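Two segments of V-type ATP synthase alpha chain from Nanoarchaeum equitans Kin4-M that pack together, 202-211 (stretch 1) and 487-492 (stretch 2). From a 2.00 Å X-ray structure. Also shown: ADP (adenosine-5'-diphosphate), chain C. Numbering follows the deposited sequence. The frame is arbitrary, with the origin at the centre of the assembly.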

# COMPACT_ATOMS: atom_id res chain seq x y z
N THR A 202 17.52 -32.79 16.67
CA THR A 202 17.62 -31.56 17.47
C THR A 202 17.37 -31.79 18.95
O THR A 202 17.90 -31.08 19.80
N GLY A 203 16.54 -32.78 19.27
CA GLY A 203 16.11 -32.99 20.64
C GLY A 203 14.78 -32.32 20.88
O GLY A 203 14.21 -32.41 21.97
N THR A 204 14.29 -31.61 19.87
CA THR A 204 12.96 -31.01 19.90
C THR A 204 12.04 -31.83 19.00
O THR A 204 12.31 -32.00 17.81
N ARG A 205 10.94 -32.33 19.57
CA ARG A 205 10.06 -33.29 18.90
C ARG A 205 9.50 -32.82 17.55
O ARG A 205 9.58 -33.54 16.56
N VAL A 206 8.94 -31.61 17.52
CA VAL A 206 8.33 -31.10 16.29
C VAL A 206 9.37 -30.98 15.17
O VAL A 206 9.06 -31.20 14.00
N LEU A 207 10.60 -30.66 15.54
CA LEU A 207 11.67 -30.51 14.55
C LEU A 207 12.30 -31.84 14.15
O LEU A 207 12.93 -31.94 13.11
N ASP A 208 12.13 -32.87 14.98
CA ASP A 208 12.75 -34.16 14.71
C ASP A 208 11.85 -35.11 13.91
O ASP A 208 12.35 -35.93 13.13
N ILE A 209 10.54 -35.00 14.11
CA ILE A 209 9.61 -35.90 13.45
C ILE A 209 8.78 -35.21 12.38
O ILE A 209 8.70 -35.67 11.24
N MET A 210 8.16 -34.09 12.75
CA MET A 210 7.24 -33.39 11.85
C MET A 210 7.95 -32.73 10.67
O MET A 210 7.59 -32.97 9.52
N PHE A 211 8.95 -31.90 10.94
CA PHE A 211 9.65 -31.18 9.87
C PHE A 211 11.17 -31.30 9.92
O PHE A 211 11.87 -30.28 9.92
N GLY A 487 0.47 -32.72 24.26
CA GLY A 487 1.28 -33.82 24.75
C GLY A 487 2.50 -34.16 23.91
O GLY A 487 3.41 -34.83 24.38
N PHE A 488 2.52 -33.69 22.66
CA PHE A 488 3.61 -34.03 21.75
C PHE A 488 4.31 -32.80 21.15
O PHE A 488 5.53 -32.66 21.26
N LEU A 489 3.53 -31.93 20.51
CA LEU A 489 4.09 -30.76 19.84
C LEU A 489 4.68 -29.76 20.83
O LEU A 489 5.80 -29.27 20.65
N GLN A 490 3.92 -29.45 21.88
CA GLN A 490 4.41 -28.55 22.92
C GLN A 490 5.58 -29.16 23.67
O GLN A 490 5.59 -30.36 23.97
N GLN A 491 6.57 -28.33 23.98
CA GLN A 491 7.76 -28.78 24.68
C GLN A 491 8.36 -27.64 25.50
O GLN A 491 8.78 -26.62 24.94
N ASP A 492 8.36 -27.80 26.82
CA ASP A 492 8.83 -26.75 27.73
C ASP A 492 10.35 -26.71 27.77
O ASP A 492 11.00 -27.63 28.29

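The contact between the two stretches is built round R205, F488 and Q491. R205, in the first turn of its helix, directs its CB toward the second stretch, and its chain (chi1 m, chi2 t, chi3 m) carries the guanidinium to backbone carbonyls at the end of the second helix and just beyond it. R205 NE donates to F488 O at 2.8 Å and R205 NH2 to Q490 O at 2.9 Å; both acceptors lie near the guanidinium plane, whereas Q491 OE1 sits over one face.

Q491, extended with chi1 and chi2 both t, answers in the reverse direction. Its amide reads the backbone leading into the first helix: Q491 OE1 accepts from R205 N at 3.0 Å, and Q491 NE2 donates to G203 O at 3.1 Å. A water joins the same site, accepting from V206 N (3.1 Å) and donating to L489 O (2.8 Å) and Q491 OE1 (3.1 Å). On its main chain, Q491 O accepts from ADP N6 at 3.0 Å, so this residue also contacts the adenine.

F488 (chi1 t) starts out sideways, but its ring end comes nearer. R205 CB covers one face, I209 CG1 meets the edge 4.2 Å from F488 CZ, and M210 CE lies 4.2 Å from F488 CE2. L489 (m, t) completes the apolar patch, its CD2 4.0 Å from M210 CG and 4.2 Å from V206 CG2.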

# COMPACT_ATOMS: atom_id res chain seq x y z
CB THR A 202 16.64 -30.49 16.97
OG1 THR A 202 15.29 -30.93 17.15
CG2 THR A 202 16.87 -30.20 15.50
CB THR A 204 13.00 -29.54 19.43
OG1 THR A 204 13.80 -28.77 20.33
CG2 THR A 204 11.59 -28.96 19.40
CB ARG A 205 8.91 -33.70 19.83
CG ARG A 205 9.37 -34.52 21.04
CD ARG A 205 8.19 -35.00 21.88
NE ARG A 205 7.60 -33.93 22.67
CZ ARG A 205 8.02 -33.57 23.88
NH1 ARG A 205 9.03 -34.21 24.44
NH2 ARG A 205 7.42 -32.58 24.53
CB VAL A 206 7.58 -29.76 16.53
CG1 VAL A 206 8.53 -28.68 17.03
CG2 VAL A 206 6.85 -29.32 15.27
CB LEU A 207 12.75 -29.56 15.07
CG LEU A 207 12.33 -28.13 15.40
CD1 LEU A 207 13.55 -27.25 15.60
CD2 LEU A 207 11.44 -27.57 14.31
CB ASP A 208 13.21 -34.83 16.01
CG ASP A 208 14.36 -34.09 16.67
OD1 ASP A 208 15.01 -33.27 15.99
OD2 ASP A 208 14.63 -34.35 17.87
CB ILE A 209 8.65 -36.56 14.46
CG1 ILE A 209 9.45 -37.27 15.55
CG2 ILE A 209 7.73 -37.54 13.77
CD1 ILE A 209 10.32 -38.40 15.04
CB MET A 210 6.41 -32.38 12.63
CG MET A 210 5.61 -32.97 13.78
SD MET A 210 4.19 -33.94 13.20
CE MET A 210 4.81 -35.60 13.42
CB PHE A 211 9.24 -29.70 9.89
CG PHE A 211 7.75 -29.48 9.95
CD1 PHE A 211 6.98 -29.58 8.80
CD2 PHE A 211 7.12 -29.17 11.15
CE1 PHE A 211 5.61 -29.38 8.85
CE2 PHE A 211 5.75 -28.97 11.20
CZ PHE A 211 5.00 -29.07 10.05
CB PHE A 488 3.10 -34.94 20.63
CG PHE A 488 4.17 -35.43 19.71
CD1 PHE A 488 5.04 -36.43 20.12
CD2 PHE A 488 4.31 -34.91 18.44
CE1 PHE A 488 6.04 -36.89 19.28
CE2 PHE A 488 5.30 -35.37 17.59
CZ PHE A 488 6.17 -36.36 18.01
CB LEU A 489 3.04 -30.09 18.96
CG LEU A 489 2.50 -30.95 17.82
CD1 LEU A 489 1.47 -30.19 16.99
CD2 LEU A 489 3.64 -31.41 16.93
CB GLN A 490 3.28 -28.18 23.90
CG GLN A 490 2.27 -27.18 23.34
CD GLN A 490 1.19 -26.83 24.34
OE1 GLN A 490 1.36 -26.98 25.55
NE2 GLN A 490 0.05 -26.36 23.83
CB GLN A 491 8.79 -29.34 23.69
CG GLN A 491 9.99 -30.01 24.35
CD GLN A 491 10.81 -30.84 23.38
OE1 GLN A 491 10.35 -31.17 22.28
NE2 GLN A 491 12.02 -31.20 23.78
CB ASP A 492 8.27 -26.99 29.13
CG ASP A 492 8.40 -25.78 30.04
OD1 ASP A 492 9.21 -24.87 29.73
OD2 ASP A 492 7.71 -25.74 31.08
PB ADP C . 11.74 -14.15 19.89
O1B ADP C . 11.00 -14.78 18.74
O2B ADP C . 13.21 -14.46 19.92
O3B ADP C . 11.40 -12.70 20.10
PA ADP C . 11.94 -15.61 22.36
O1A ADP C . 12.75 -16.76 21.84
O2A ADP C . 12.62 -14.52 23.16
O3A ADP C . 11.11 -14.94 21.15
O5' ADP C . 10.74 -16.21 23.25
C5' ADP C . 9.70 -15.36 23.71
C4' ADP C . 9.10 -15.91 25.00
O4' ADP C . 8.52 -17.20 24.76
C3' ADP C . 10.18 -16.07 26.05
O3' ADP C . 9.79 -15.39 27.24
C2' ADP C . 10.29 -17.56 26.29
O2' ADP C . 10.40 -17.86 27.68
C1' ADP C . 9.01 -18.15 25.71
N9 ADP C . 9.30 -19.44 25.05
C8 ADP C . 9.66 -19.61 23.77
N7 ADP C . 9.86 -20.93 23.49
C5 ADP C . 9.62 -21.62 24.62
C6 ADP C . 9.65 -23.05 25.02
N6 ADP C . 9.97 -24.02 24.13
N1 ADP C . 9.33 -23.34 26.30
C2 ADP C . 9.00 -22.38 27.19
N3 ADP C . 8.96 -21.07 26.90
C4 ADP C . 9.25 -20.64 25.65
O HOH W 1 8.40 -30.08 20.15